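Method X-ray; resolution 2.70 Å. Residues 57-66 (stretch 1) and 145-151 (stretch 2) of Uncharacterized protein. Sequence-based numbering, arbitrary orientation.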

# COMPACT_ATOMS: atom_id res chain seq x y z
N CYS A 57 -20.60 17.57 -13.50
CA CYS A 57 -21.84 17.73 -12.78
C CYS A 57 -21.81 17.05 -11.41
O CYS A 57 -20.92 16.27 -11.11
CB CYS A 57 -22.95 17.08 -13.61
SG CYS A 57 -22.95 15.28 -13.39
N LEU A 58 -22.87 17.30 -10.65
CA LEU A 58 -22.95 16.88 -9.26
C LEU A 58 -22.76 15.37 -9.09
O LEU A 58 -22.06 14.92 -8.18
CB LEU A 58 -24.28 17.37 -8.67
CG LEU A 58 -24.47 17.21 -7.16
CD1 LEU A 58 -23.42 18.03 -6.41
CD2 LEU A 58 -25.88 17.63 -6.78
N ASP A 59 -23.37 14.60 -9.98
CA ASP A 59 -23.23 13.15 -9.94
C ASP A 59 -21.78 12.68 -10.23
O ASP A 59 -21.32 11.70 -9.66
CB ASP A 59 -24.28 12.50 -10.86
CG ASP A 59 -24.10 10.99 -11.00
OD1 ASP A 59 -24.36 10.27 -9.98
OD2 ASP A 59 -23.71 10.53 -12.13
N ASP A 60 -21.06 13.41 -11.07
CA ASP A 60 -19.67 13.06 -11.38
C ASP A 60 -18.85 13.10 -10.10
O ASP A 60 -17.99 12.26 -9.86
CB ASP A 60 -19.05 14.04 -12.40
CG ASP A 60 -19.51 13.80 -13.85
OD1 ASP A 60 -20.60 13.23 -14.08
OD2 ASP A 60 -18.76 14.22 -14.77
N ILE A 61 -19.15 14.10 -9.29
CA ILE A 61 -18.48 14.30 -8.02
C ILE A 61 -18.79 13.17 -7.05
O ILE A 61 -17.88 12.60 -6.44
CB ILE A 61 -18.95 15.64 -7.41
CG1 ILE A 61 -18.62 16.75 -8.37
CG2 ILE A 61 -18.33 15.90 -6.06
CD1 ILE A 61 -19.22 18.03 -7.99
N LYS A 62 -20.07 12.83 -6.91
CA LYS A 62 -20.48 11.82 -5.94
C LYS A 62 -19.96 10.42 -6.22
O LYS A 62 -19.69 9.64 -5.31
CB LYS A 62 -22.01 11.83 -5.77
CG LYS A 62 -22.47 12.81 -4.69
CD LYS A 62 -23.91 12.62 -4.33
CE LYS A 62 -24.33 13.64 -3.27
NZ LYS A 62 -25.82 13.64 -3.06
N LYS A 63 -19.82 10.10 -7.50
CA LYS A 63 -19.29 8.80 -7.89
C LYS A 63 -17.80 8.83 -7.67
O LYS A 63 -17.19 7.85 -7.24
CB LYS A 63 -19.65 8.46 -9.34
CG LYS A 63 -20.92 7.66 -9.44
CD LYS A 63 -21.64 7.87 -10.76
CE LYS A 63 -23.11 7.44 -10.66
NZ LYS A 63 -23.85 7.58 -11.97
N PHE A 64 -17.20 9.98 -7.92
CA PHE A 64 -15.78 10.10 -7.72
C PHE A 64 -15.49 9.96 -6.22
O PHE A 64 -14.41 9.51 -5.82
CB PHE A 64 -15.27 11.42 -8.29
CG PHE A 64 -13.81 11.62 -8.12
CD1 PHE A 64 -12.90 10.91 -8.90
CD2 PHE A 64 -13.32 12.49 -7.14
CE1 PHE A 64 -11.54 11.08 -8.74
CE2 PHE A 64 -11.93 12.67 -6.96
CZ PHE A 64 -11.05 11.96 -7.76
N ALA A 65 -16.49 10.31 -5.40
CA ALA A 65 -16.34 10.18 -3.95
C ALA A 65 -16.17 8.71 -3.59
O ALA A 65 -15.31 8.35 -2.77
CB ALA A 65 -17.50 10.78 -3.21
N ILE A 66 -16.99 7.86 -4.22
CA ILE A 66 -16.87 6.42 -3.99
C ILE A 66 -15.42 5.99 -4.25
O ILE A 66 -14.76 5.42 -3.37
CB ILE A 66 -17.82 5.61 -4.87
CG1 ILE A 66 -19.26 6.09 -4.70
CG2 ILE A 66 -17.75 4.17 -4.50
CD1 ILE A 66 -20.13 5.77 -5.90
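Stretch 2, residues 145-151: KFFTWVK

Packing of residues 145-151 on residues 57-66, two helical segments of one chain. All seven residues of stretch 2 are helical, continuing a helix that begins earlier in the chain; in stretch 1 the helix runs from Leu58 through Ile66 and goes on beyond it, with Cys57 at the N-cap position, its SG accepting a weak capping bond from Asp60 N at 3.5 Å. The N-to-C directions of the two helices diverge by 52° (signed crossing angle -52°), and their axes approach to 8.8 Å. The backbones come nearest where Ala65 CA lies 5.1 Å from Val150 CA. The contact buries 396 Å² in total and contains no hydrogen bond between the stretches; it is held by apolar and aromatic packing.

Trp149 covers the most surface. Its CA-to-CB bond points toward stretch 1, and with chi1 in the m well (-67°) the indole extends back along the first helix, meeting residues from successive turns. Leu58, whose own CA-to-CB bond points sideways, reaches the six-membered ring with its chain end: Leu58 CD1 lies 3.5 Å from Trp149 CH2. Ile61 meets the edge of the indole, near its plane, with Ile61 CG2 3.6 Å from Trp149 CZ3. Lys62 instead lays its extended aliphatic chain over one face, where Lys62 CE is 4.1 Å from Trp149 CE2 and forms a CH-pi contact with the five-membered ring. The ammonium group lies farther out, so any cation-pi attraction is at most weak.

Phe146, one helical turn before Trp149, makes the second large contribution. Its CA-to-CB bond points sideways, but a t rotamer (chi1 174°) brings the ring to stretch 1. Ile61 CG2 approaches the ring edge, 4.0 Å from Phe146 CD1, so this one methyl touches both aromatic side chains. Phe64 CD2 lies 3.7 Å from Phe146 CZ; these two phenyl rings meet rim to rim, their planes inclined at 27°, with neither over the face of the other.

Ala65 is the close-packing point of the first helix. Its CB points toward stretch 2 and is short enough to sit near the second backbone, 4.0 Å from Trp149 O, while also lying 3.9 Å from Val150 CG2. Ala65 CA is 4.1 Å from Phe146 CE1, so the ring packs against the main chain here as well as against the methyl. Asp59 and Lys63 take no part in the contact; they form a salt bridge within the first helix, with Lys63 NZ 3.0 Å from Asp59 OD2.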

# COMPACT_ATOMS: atom_id res chain seq x y z
N LYS A 145 -17.12 20.24 1.33
CA LYS A 145 -18.35 19.66 0.75
C LYS A 145 -18.09 18.27 0.19
O LYS A 145 -18.96 17.38 0.25
CB LYS A 145 -18.91 20.59 -0.36
CG LYS A 145 -20.40 20.49 -0.67
CD LYS A 145 -20.84 21.63 -1.66
CE LYS A 145 -21.20 21.13 -3.08
NZ LYS A 145 -21.15 22.14 -4.24
N PHE A 146 -16.88 18.07 -0.32
CA PHE A 146 -16.47 16.82 -0.94
C PHE A 146 -16.12 15.76 0.08
O PHE A 146 -16.67 14.67 0.07
CB PHE A 146 -15.30 17.06 -1.88
CG PHE A 146 -14.71 15.82 -2.47
CD1 PHE A 146 -15.40 15.10 -3.42
CD2 PHE A 146 -13.46 15.39 -2.10
CE1 PHE A 146 -14.86 13.96 -3.98
CE2 PHE A 146 -12.91 14.25 -2.65
CZ PHE A 146 -13.62 13.53 -3.59
N PHE A 147 -15.14 16.05 0.92
CA PHE A 147 -14.67 15.07 1.88
C PHE A 147 -15.78 14.55 2.79
O PHE A 147 -15.76 13.39 3.22
CB PHE A 147 -13.49 15.63 2.66
CG PHE A 147 -12.24 15.72 1.85
CD1 PHE A 147 -11.82 14.63 1.07
CD2 PHE A 147 -11.47 16.88 1.83
CE1 PHE A 147 -10.63 14.68 0.29
CE2 PHE A 147 -10.29 16.95 1.06
CZ PHE A 147 -9.87 15.84 0.29
N THR A 148 -16.77 15.40 3.05
CA THR A 148 -17.98 14.97 3.76
C THR A 148 -18.72 13.88 2.96
O THR A 148 -19.08 12.84 3.50
CB THR A 148 -18.92 16.15 4.04
OG1 THR A 148 -19.36 16.68 2.79
CG2 THR A 148 -18.20 17.25 4.83
N TRP A 149 -18.94 14.14 1.68
CA TRP A 149 -19.50 13.11 0.80
C TRP A 149 -18.66 11.83 0.77
O TRP A 149 -19.17 10.74 0.47
CB TRP A 149 -19.68 13.66 -0.61
CG TRP A 149 -20.73 14.70 -0.66
CD1 TRP A 149 -21.66 14.95 0.30
CD2 TRP A 149 -20.97 15.65 -1.72
NE1 TRP A 149 -22.47 15.99 -0.09
CE2 TRP A 149 -22.07 16.44 -1.32
CE3 TRP A 149 -20.36 15.90 -2.95
CZ2 TRP A 149 -22.57 17.48 -2.11
CZ3 TRP A 149 -20.85 16.93 -3.74
CH2 TRP A 149 -21.94 17.70 -3.31
N VAL A 150 -17.37 11.94 1.07
CA VAL A 150 -16.53 10.75 1.08
C VAL A 150 -16.82 9.93 2.33
O VAL A 150 -17.04 8.72 2.24
CB VAL A 150 -15.05 11.10 0.91
CG1 VAL A 150 -14.16 9.93 1.34
CG2 VAL A 150 -14.79 11.47 -0.54
N LYS A 151 -16.87 10.60 3.48
CA LYS A 151 -17.35 9.97 4.71
C LYS A 151 -18.74 9.34 4.57
O LYS A 151 -19.03 8.35 5.23
CB LYS A 151 -17.32 10.96 5.88
CG LYS A 151 -15.90 11.32 6.31
CD LYS A 151 -15.82 11.85 7.75
CE LYS A 151 -14.37 11.95 8.22
NZ LYS A 151 -14.24 12.49 9.61